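Local structure of choline dehydrogenase and related flavoproteins (Aspergillus oryzae, 3Q9T) at residues 548-551 against 552-556; 475-478 against 479-483; 19-22 against 23-27; 327-330 against 331-335. The protein catalyses the oxidation of formate, as a formate oxidase of the glucose-methanol-choline family that carries 8-formyl-FAD at its catalytic site. All coordinates share one frame; numbering follows the deposited sequence.

Along the chain the order is contact 3, contact 4, contact 2, contact 1. Contact 3 lies on helix 16-25 of the beta-alpha-beta unit 9-12, 16-25, 33-36, and contact 1 leads into helix 555-572, which packs against that helix; their centres are about 22 Å apart. Both belong to the cofactor-binding core, contact 1 at the isoalloxazine and contact 3 on the helix that follows what is probably the glycine-rich FAD-binding turn. Contacts 2 and 4, with centres about 25 Å apart, lie at the periphery: the first enters strand 481-485, which pairs with strand 308-316, and the second starts helix 331-343. Contacts 2 and 3 are on opposite sides of the chain's centre, centres about 48 Å apart.

Contact 1. Residues 548-551 against 552-556; sequences IIPD and CRIQN. With FAY ([(2R,3S,4R,5R)-5-(6-amino-9H-purin-9-yl)-3,4-dihydroxytetrahydrofuran-2-yl]methyl (2R,3S,4S)-5-(8-formyl-7-methyl-2,4-dioxo-3,4-dihydrobenzo[g]pteridin-10(2H)-yl)-2,3,4-trihydroxypentyl dihydrogen diphosphate), chain D.
Ile549 meets Ile554 where the loop after strand 538-540 folds back toward the start of helix 555-572. The two side chains cross at about a right angle, and Ile549 CG1 rests 4.2 Å from Ile554 CG2. CG1 of Ile549 is trans to its backbone N (chi1 -168°), which carries it to that methyl. Pro550 adds a second apolar surface, its ring atom CD lying 4.1 Å from the same Ile554 CG2. The Pro550 carbonyl takes a weak bond across the turn from Cys552 N, O to N 3.1 Å. Asp551 sends its carboxylate the other way, to Arg425, Thr108 and the amide of His105, and so pins the loop to its surroundings. Beyond the turn, three consecutive residues meet the cofactor. Arg553 runs extended from CG to NE along the pyrimidine side, and its NH1 donates to FAY O4 at 3.1 Å; O4 lies oblique to the guanidinium plane, and the bond is bent (136° at the hydrogen). NH2 is salt-bridged to Asp395. Ile554 CD1 comes within 3.2 Å of the ribityl hydroxyl O4' of FAY. Gln555 N donates to FAY O2 at 2.6 Å, while the side-chain amide of Gln555 is held by Asn97, Thr100 and Thr202. Arg553 also touches His510, consistent with the His-Arg pair of the catalytic site. Through the Gln555 amide and the helix start at O2, residues 553-555 would probably stabilise negative charge on the N1-C2=O2 side of a reduced flavin; separately, Arg553 probably polarises O4.

Contact 2. Residues 475-478 against 479-483; sequences EGFK and DLVES
Phe477 and Leu480 meet in a CH-pi contact within a short 3-10 turn that delivers the chain into strand 481-485. The two side chains cross at about a right angle. Leu480 CD1 sits over one face of the phenyl ring, 3.9 Å from its centroid and 18° off the normal, displaced toward the rim and nearest to Phe477 CD2. Leu480 is trans about chi2 (179°), which extends CD1 across the ring. Val481 reaches the same ring differently, at its edge and close to its plane, with CG2 4.0 Å from Phe477 CD1. On the outer side, Lys478 and Asp479 run side by side: the lysine bends at chi4 (53°) and brings NZ to 3.1 Å from Asp479 OD1, a salt bridge whose hydrogen bonds are weak. The turn is tied by Leu480 N to Phe477 O and by Asp479 N to Gly476 O. Phe477 and Leu480 also pack on helix 167-179 and on Val316. Farther on, Glu482 and Ser483 both face Arg315 in a classic beta bulge. A water bridges turn and strand, donating to Lys478 O and to Val481 O at 2.7 Å each.

Contact 3. Residues 19-22 against 23-27; sequences NTVA and GRLAE
Asn19 O accepts the amide of Gly23 at 2.8 Å (O to N), the first of four successive alpha-helical bonds that join residues 19-22 to 23-27. Arg24 N follows to Thr20 O at 3.2 Å, Leu25 N to Val21 O at 3.0 Å and Ala26 N to Ala22 O at 3.1 Å. Glu27 N also bonds to Arg24 O. Val21 and Leu25, one helical turn apart, lie side by side and point the same way, Val21 CG1 touching Leu25 CD1 at 3.9 Å. Arg24 CG, set beside the backbone N (chi1 -69°), lies 3.2 Å from Thr20 O; the bend at chi2 (-59°) then turns the rest of the chain outward. Its NH1 meets Glu27 OE2 at 2.7 Å on the syn side of the carboxylate, and the oxygen lies in the guanidinium plane. This is a salt bridge between residues three apart, with further partners on both ends: Arg24 NE binds Glu563, and Glu27 OE1 binds Lys570. Thr20 OG1 bonds back to Thr16 O, and Asn19 ND2 reaches Ser211. The helix belongs to a beta-alpha-beta unit of Rossmann type and carries the FAD-binding Thr16 and Ala17 in its first turn. Ala22 packs on strands 9-12 and 33-36 of the parallel sheet, Leu25 touches Phe9, and Thr20, Arg24 and Leu25 lie against helix 555-572.

Contact 4. Residues 327-330 against 331-335; sequences LRHG and PKRDA
Arg333 reaches back from the first turn of helix 331-343 over the loop residues Arg328 and His329, with Gly330 at the N-cap. Its CB touches two carbonyl oxygens, Arg328 O at 3.5 Å and Gly330 O at 3.8 Å. CG stands trans to the backbone N (chi1 -176°), which sends the side chain back along the loop, and CG is 4.2 Å from Arg328 O. CD passes nearer to the same Arg328 O, at 3.7 Å. The chain stays extended as far as NE, so the guanidinium arrives beside His329: NH1 comes to the edge of the imidazole, near its plane, while the ring and guanidinium planes stand 82° apart. The two side chains lie alongside and point the same way. A water links loop to helix, donating to Arg328 O and accepting a weak bond from Arg333 N. Asp324, in the preceding helix, is salt-bridged to both Arg328 and Lys332, so the preceding helix is tied to both. Across the cap, Asp334 N bonds to Gly330 O, 2.9 Å long with an angle of 167° at the hydrogen.

Contact 1. Residues 548-551 against 552-556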
# COMPACT_ATOMS: atom_id res chain seq x y z
N ILE A 548 25.07 -0.36 -12.54
CA ILE A 548 25.03 -1.43 -11.54
C ILE A 548 25.14 -0.76 -10.18
O ILE A 548 26.13 -0.08 -9.89
CB ILE A 548 26.22 -2.38 -11.68
CG1 ILE A 548 26.27 -2.99 -13.08
CG2 ILE A 548 26.13 -3.50 -10.64
CD1 ILE A 548 27.43 -3.95 -13.26
N ILE A 549 24.12 -0.92 -9.34
CA ILE A 549 24.06 -0.14 -8.09
C ILE A 549 25.22 -0.50 -7.14
O ILE A 549 25.51 -1.66 -6.92
CB ILE A 549 22.70 -0.33 -7.38
CG1 ILE A 549 22.52 0.71 -6.26
CG2 ILE A 549 22.56 -1.77 -6.86
CD1 ILE A 549 21.17 0.58 -5.49
N PRO A 550 25.91 0.52 -6.61
CA PRO A 550 27.03 0.27 -5.69
C PRO A 550 26.61 -0.50 -4.44
O PRO A 550 25.41 -0.60 -4.15
CB PRO A 550 27.51 1.69 -5.32
CG PRO A 550 27.10 2.54 -6.51
CD PRO A 550 25.83 1.93 -7.04
N ASP A 551 27.58 -1.02 -3.69
CA ASP A 551 27.30 -1.96 -2.59
C ASP A 551 27.05 -1.25 -1.25
O ASP A 551 27.44 -1.73 -0.19
CB ASP A 551 28.46 -2.96 -2.45
CG ASP A 551 29.04 -3.35 -3.81
OD1 ASP A 551 28.72 -4.45 -4.32
OD2 ASP A 551 29.80 -2.55 -4.38
N CYS A 552 26.39 -0.10 -1.29
CA CYS A 552 26.36 0.77 -0.14
C CYS A 552 25.60 2.02 -0.51
O CYS A 552 25.21 2.17 -1.67
CB CYS A 552 27.78 1.16 0.21
SG CYS A 552 28.64 1.86 -1.21
N ARG A 553 25.39 2.89 0.47
CA ARG A 553 24.82 4.22 0.26
C ARG A 553 25.55 4.96 -0.87
O ARG A 553 26.78 5.02 -0.90
CB ARG A 553 24.87 5.01 1.57
CG ARG A 553 24.05 4.34 2.67
CD ARG A 553 23.96 5.19 3.93
NE ARG A 553 23.05 4.61 4.92
CZ ARG A 553 22.49 5.30 5.91
NH1 ARG A 553 22.75 6.59 6.03
NH2 ARG A 553 21.67 4.70 6.78
N ILE A 554 24.80 5.56 -1.78
CA ILE A 554 25.35 5.83 -3.11
C ILE A 554 25.80 7.25 -3.44
O ILE A 554 26.25 7.48 -4.55
CB ILE A 554 24.33 5.42 -4.19
CG1 ILE A 554 23.09 6.33 -4.11
CG2 ILE A 554 23.95 3.94 -4.01
CD1 ILE A 554 22.09 6.18 -5.25
N GLN A 555 25.69 8.20 -2.51
CA GLN A 555 25.97 9.59 -2.86
C GLN A 555 27.39 9.80 -3.39
O GLN A 555 27.60 10.63 -4.26
CB GLN A 555 25.65 10.57 -1.71
CG GLN A 555 26.75 10.75 -0.67
CD GLN A 555 26.45 11.91 0.33
OE1 GLN A 555 26.00 12.99 -0.06
NE2 GLN A 555 26.70 11.66 1.60
N ASN A 556 28.35 9.04 -2.88
CA ASN A 556 29.74 9.14 -3.34
C ASN A 556 29.83 8.83 -4.84
O ASN A 556 30.43 9.60 -5.60
CB ASN A 556 30.64 8.21 -2.50
CG ASN A 556 32.15 8.41 -2.75
OD1 ASN A 556 32.95 7.66 -2.21
ND2 ASN A 556 32.52 9.41 -3.56
P FAY D . 21.02 13.07 -7.98
N1 FAY D . 23.22 8.39 -0.20
C2 FAY D . 24.37 8.31 0.58
O2 FAY D . 25.47 8.17 0.06
N3 FAY D . 24.36 8.84 1.85
C4 FAY D . 23.16 8.90 2.53
O4 FAY D . 23.18 8.64 3.75
N5 FAY D . 20.79 9.06 2.40
C6 FAY D . 18.54 9.75 2.33
C7 FAY D . 17.43 10.21 1.64
C8 FAY D . 17.49 10.35 0.25
O8 FAY D . 16.46 11.34 -1.60
C9 FAY D . 18.71 10.13 -0.41
PA FAY D . 19.02 14.78 -6.93
C1' FAY D . 21.13 9.40 -1.92
C10 FAY D . 22.01 8.70 0.37
N10 FAY D . 20.95 9.17 -0.42
N1A FAY D . 11.90 20.76 -12.69
O1A FAY D . 17.67 14.48 -6.38
C1B FAY D . 15.50 18.84 -9.39
O1P FAY D . 21.90 14.19 -8.47
C2' FAY D . 21.77 10.78 -2.22
O2' FAY D . 21.14 11.71 -1.42
C2A FAY D . 12.94 21.45 -12.09
O2A FAY D . 20.06 15.07 -5.89
C2B FAY D . 15.28 18.37 -7.96
O2B FAY D . 14.62 19.33 -7.15
O2P FAY D . 21.01 11.91 -8.95
C3' FAY D . 21.89 11.35 -3.67
O3' FAY D . 21.65 12.75 -3.80
N3A FAY D . 13.81 20.79 -11.23
C3B FAY D . 16.71 18.15 -7.50
O3B FAY D . 17.24 19.39 -7.09
O3P FAY D . 19.49 13.58 -7.87
C4' FAY D . 21.06 10.65 -4.71
O4' FAY D . 21.32 9.26 -4.56
C4A FAY D . 13.64 19.46 -10.99
C4B FAY D . 17.43 17.75 -8.76
O4B FAY D . 16.59 18.08 -9.85
C4X FAY D . 21.98 8.82 1.77
C5' FAY D . 21.42 11.16 -6.13
O5' FAY D . 21.39 12.55 -6.47
C5A FAY D . 12.61 18.76 -11.60
C5B FAY D . 17.77 16.27 -8.75
O5B FAY D . 18.87 16.08 -7.90
C5X FAY D . 19.67 9.33 1.64
C6A FAY D . 11.72 19.41 -12.46
N6A FAY D . 10.67 18.76 -12.97
N7A FAY D . 12.68 17.47 -11.20
C7M FAY D . 16.14 10.38 2.40
C8A FAY D . 13.73 17.34 -10.36
C8M FAY D . 16.47 11.20 -0.40
C9A FAY D . 19.80 9.57 0.26
N9A FAY D . 14.33 18.56 -10.22

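Contact 2. Residues 475-478 against 479-483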
# COMPACT_ATOMS: atom_id res chain seq x y z
N GLU A 475 29.09 -10.10 22.57
CA GLU A 475 29.75 -9.65 23.79
C GLU A 475 29.51 -8.16 24.06
O GLU A 475 29.62 -7.32 23.17
CB GLU A 475 31.26 -9.92 23.68
CG GLU A 475 32.06 -9.58 24.92
CD GLU A 475 33.57 -9.66 24.67
OE1 GLU A 475 33.99 -10.40 23.75
OE2 GLU A 475 34.33 -8.98 25.40
N GLY A 476 29.19 -7.83 25.31
CA GLY A 476 28.96 -6.44 25.66
C GLY A 476 27.57 -5.97 25.27
O GLY A 476 26.76 -5.63 26.14
N PHE A 477 27.26 -5.97 23.98
CA PHE A 477 25.98 -5.43 23.54
C PHE A 477 24.80 -6.26 24.02
O PHE A 477 23.72 -5.73 24.20
CB PHE A 477 25.89 -5.23 22.02
CG PHE A 477 25.03 -4.05 21.63
CD1 PHE A 477 23.65 -4.16 21.60
CD2 PHE A 477 25.61 -2.82 21.33
CE1 PHE A 477 22.86 -3.08 21.26
CE2 PHE A 477 24.83 -1.74 20.98
CZ PHE A 477 23.44 -1.87 20.95
N LYS A 478 25.01 -7.55 24.25
CA LYS A 478 23.90 -8.39 24.67
C LYS A 478 23.26 -7.85 25.94
O LYS A 478 22.06 -8.00 26.17
CB LYS A 478 24.35 -9.84 24.86
CG LYS A 478 25.46 -10.06 25.88
CD LYS A 478 25.65 -11.57 26.08
CE LYS A 478 26.41 -11.88 27.35
NZ LYS A 478 25.80 -11.21 28.54
N ASP A 479 24.06 -7.19 26.77
CA ASP A 479 23.57 -6.65 28.02
C ASP A 479 22.84 -5.32 27.88
O ASP A 479 22.29 -4.81 28.85
CB ASP A 479 24.72 -6.51 29.02
CG ASP A 479 25.24 -7.86 29.50
OD1 ASP A 479 24.40 -8.73 29.84
OD2 ASP A 479 26.48 -8.04 29.52
N LEU A 480 22.83 -4.75 26.67
CA LEU A 480 22.21 -3.42 26.49
C LEU A 480 20.75 -3.50 26.05
O LEU A 480 19.98 -2.57 26.26
CB LEU A 480 23.01 -2.60 25.49
CG LEU A 480 24.48 -2.42 25.88
CD1 LEU A 480 25.24 -1.60 24.83
CD2 LEU A 480 24.58 -1.77 27.25
N VAL A 481 20.39 -4.61 25.43
CA VAL A 481 19.08 -4.76 24.84
C VAL A 481 17.98 -4.99 25.88
O VAL A 481 18.08 -5.90 26.70
CB VAL A 481 19.07 -5.91 23.83
CG1 VAL A 481 17.65 -6.12 23.30
CG2 VAL A 481 20.05 -5.63 22.69
N GLU A 482 16.94 -4.17 25.82
CA GLU A 482 15.80 -4.27 26.72
C GLU A 482 14.59 -4.86 26.04
O GLU A 482 13.90 -5.67 26.64
CB GLU A 482 15.43 -2.90 27.33
CG GLU A 482 16.48 -2.33 28.27
CD GLU A 482 15.95 -1.19 29.15
OE1 GLU A 482 14.87 -0.63 28.83
OE2 GLU A 482 16.61 -0.87 30.16
N SER A 483 14.27 -4.42 24.82
CA SER A 483 13.13 -5.02 24.12
C SER A 483 13.09 -4.68 22.62
O SER A 483 13.83 -3.82 22.16
CB SER A 483 11.81 -4.65 24.81
OG SER A 483 11.57 -3.26 24.73
O HOH W 1 20.01 -7.45 27.84

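Contact 3. Residues 19-22 against 23-27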
# COMPACT_ATOMS: atom_id res chain seq x y z
N ASN A 19 24.74 20.26 -9.55
CA ASN A 19 25.66 21.28 -9.07
C ASN A 19 27.13 20.93 -9.24
O ASN A 19 27.95 21.81 -9.49
CB ASN A 19 25.35 21.65 -7.62
CG ASN A 19 23.97 22.27 -7.48
OD1 ASN A 19 23.44 22.84 -8.45
ND2 ASN A 19 23.39 22.17 -6.28
N THR A 20 27.47 19.65 -9.13
CA THR A 20 28.85 19.23 -9.33
C THR A 20 29.30 19.60 -10.73
O THR A 20 30.37 20.20 -10.92
CB THR A 20 29.01 17.70 -9.14
OG1 THR A 20 28.57 17.33 -7.83
CG2 THR A 20 30.47 17.28 -9.34
N VAL A 21 28.49 19.23 -11.72
CA VAL A 21 28.82 19.51 -13.11
C VAL A 21 28.89 21.02 -13.32
O VAL A 21 29.87 21.55 -13.88
CB VAL A 21 27.82 18.86 -14.10
CG1 VAL A 21 28.04 19.39 -15.53
CG2 VAL A 21 27.93 17.34 -14.07
N ALA A 22 27.88 21.72 -12.82
CA ALA A 22 27.81 23.17 -12.99
C ALA A 22 29.01 23.90 -12.40
O ALA A 22 29.53 24.82 -13.02
CB ALA A 22 26.53 23.72 -12.41
N GLY A 23 29.43 23.51 -11.20
CA GLY A 23 30.50 24.21 -10.50
C GLY A 23 31.83 23.98 -11.17
O GLY A 23 32.68 24.87 -11.22
N ARG A 24 32.02 22.78 -11.71
CA ARG A 24 33.26 22.43 -12.38
C ARG A 24 33.37 23.15 -13.72
O ARG A 24 34.43 23.68 -14.07
CB ARG A 24 33.36 20.92 -12.57
CG ARG A 24 33.54 20.16 -11.26
CD ARG A 24 34.80 20.60 -10.51
NE ARG A 24 35.09 19.70 -9.40
CZ ARG A 24 35.95 19.95 -8.41
NH1 ARG A 24 36.63 21.08 -8.38
NH2 ARG A 24 36.12 19.05 -7.45
N LEU A 25 32.27 23.18 -14.46
CA LEU A 25 32.27 23.87 -15.74
C LEU A 25 32.52 25.36 -15.55
O LEU A 25 33.16 26.01 -16.38
CB LEU A 25 30.98 23.60 -16.52
CG LEU A 25 30.86 22.20 -17.13
CD1 LEU A 25 29.57 22.07 -17.90
CD2 LEU A 25 32.05 21.90 -18.04
N ALA A 26 32.05 25.89 -14.42
CA ALA A 26 32.24 27.30 -14.08
C ALA A 26 33.67 27.67 -13.64
O ALA A 26 33.97 28.84 -13.45
CB ALA A 26 31.24 27.72 -12.99
N GLU A 27 34.54 26.68 -13.47
CA GLU A 27 35.91 26.98 -13.02
C GLU A 27 36.68 27.86 -14.02
O GLU A 27 37.63 28.55 -13.64
CB GLU A 27 36.68 25.71 -12.67
CG GLU A 27 36.32 25.14 -11.31
CD GLU A 27 36.80 23.70 -11.13
OE1 GLU A 27 37.10 23.04 -12.14
OE2 GLU A 27 36.85 23.22 -9.97

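Contact 4. Residues 327-330 against 331-335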
# COMPACT_ATOMS: atom_id res chain seq x y z
N LEU A 327 15.35 13.68 20.67
CA LEU A 327 13.99 13.42 20.21
C LEU A 327 12.90 14.02 21.07
O LEU A 327 11.87 14.45 20.56
CB LEU A 327 13.74 11.91 20.09
CG LEU A 327 13.68 11.29 18.69
CD1 LEU A 327 13.03 9.91 18.82
CD2 LEU A 327 12.90 12.18 17.72
N ARG A 328 13.12 14.03 22.38
CA ARG A 328 12.09 14.45 23.32
C ARG A 328 12.37 15.85 23.83
O ARG A 328 13.52 16.25 23.98
CB ARG A 328 11.97 13.44 24.48
CG ARG A 328 11.49 12.07 24.02
CD ARG A 328 11.16 11.12 25.15
NE ARG A 328 12.36 10.45 25.68
CZ ARG A 328 12.77 9.25 25.28
NH1 ARG A 328 12.09 8.58 24.35
NH2 ARG A 328 13.87 8.73 25.82
N HIS A 329 11.31 16.62 24.06
CA HIS A 329 11.49 17.97 24.55
C HIS A 329 11.94 17.92 26.00
O HIS A 329 11.56 17.01 26.75
CB HIS A 329 10.19 18.79 24.43
CG HIS A 329 9.92 19.28 23.04
ND1 HIS A 329 10.76 20.14 22.37
CD2 HIS A 329 8.88 19.04 22.20
CE1 HIS A 329 10.26 20.41 21.18
NE2 HIS A 329 9.12 19.75 21.05
N GLY A 330 12.76 18.88 26.40
CA GLY A 330 13.20 18.95 27.77
C GLY A 330 14.47 19.76 27.93
O GLY A 330 14.98 20.31 26.96
N PRO A 331 14.95 19.88 29.18
CA PRO A 331 16.21 20.58 29.44
C PRO A 331 17.40 19.95 28.72
O PRO A 331 18.21 20.70 28.18
CB PRO A 331 16.36 20.48 30.98
CG PRO A 331 15.21 19.64 31.46
CD PRO A 331 14.16 19.69 30.40
N LYS A 332 17.49 18.62 28.69
CA LYS A 332 18.56 17.95 27.96
C LYS A 332 18.64 18.43 26.52
O LYS A 332 19.73 18.78 26.03
CB LYS A 332 18.39 16.43 27.98
CG LYS A 332 18.82 15.74 29.26
CD LYS A 332 18.92 14.24 29.03
CE LYS A 332 18.62 13.46 30.29
NZ LYS A 332 18.83 12.00 30.05
N ARG A 333 17.51 18.46 25.83
CA ARG A 333 17.48 18.91 24.45
C ARG A 333 17.79 20.39 24.40
O ARG A 333 18.61 20.83 23.59
CB ARG A 333 16.12 18.65 23.77
CG ARG A 333 16.12 19.05 22.30
CD ARG A 333 14.83 18.76 21.59
NE ARG A 333 14.89 19.21 20.20
CZ ARG A 333 14.53 20.42 19.78
NH1 ARG A 333 14.07 21.31 20.65
NH2 ARG A 333 14.62 20.74 18.49
N ASP A 334 17.14 21.16 25.27
CA ASP A 334 17.40 22.59 25.33
C ASP A 334 18.89 22.89 25.43
O ASP A 334 19.38 23.80 24.77
CB ASP A 334 16.65 23.23 26.49
CG ASP A 334 15.18 23.45 26.18
OD1 ASP A 334 14.85 23.59 24.98
OD2 ASP A 334 14.37 23.48 27.13
N ALA A 335 19.60 22.10 26.22
CA ALA A 335 21.01 22.34 26.46
C ALA A 335 21.83 22.18 25.18
O ALA A 335 22.62 23.05 24.84
CB ALA A 335 21.54 21.41 27.56
O HOH W 2 15.34 16.28 26.10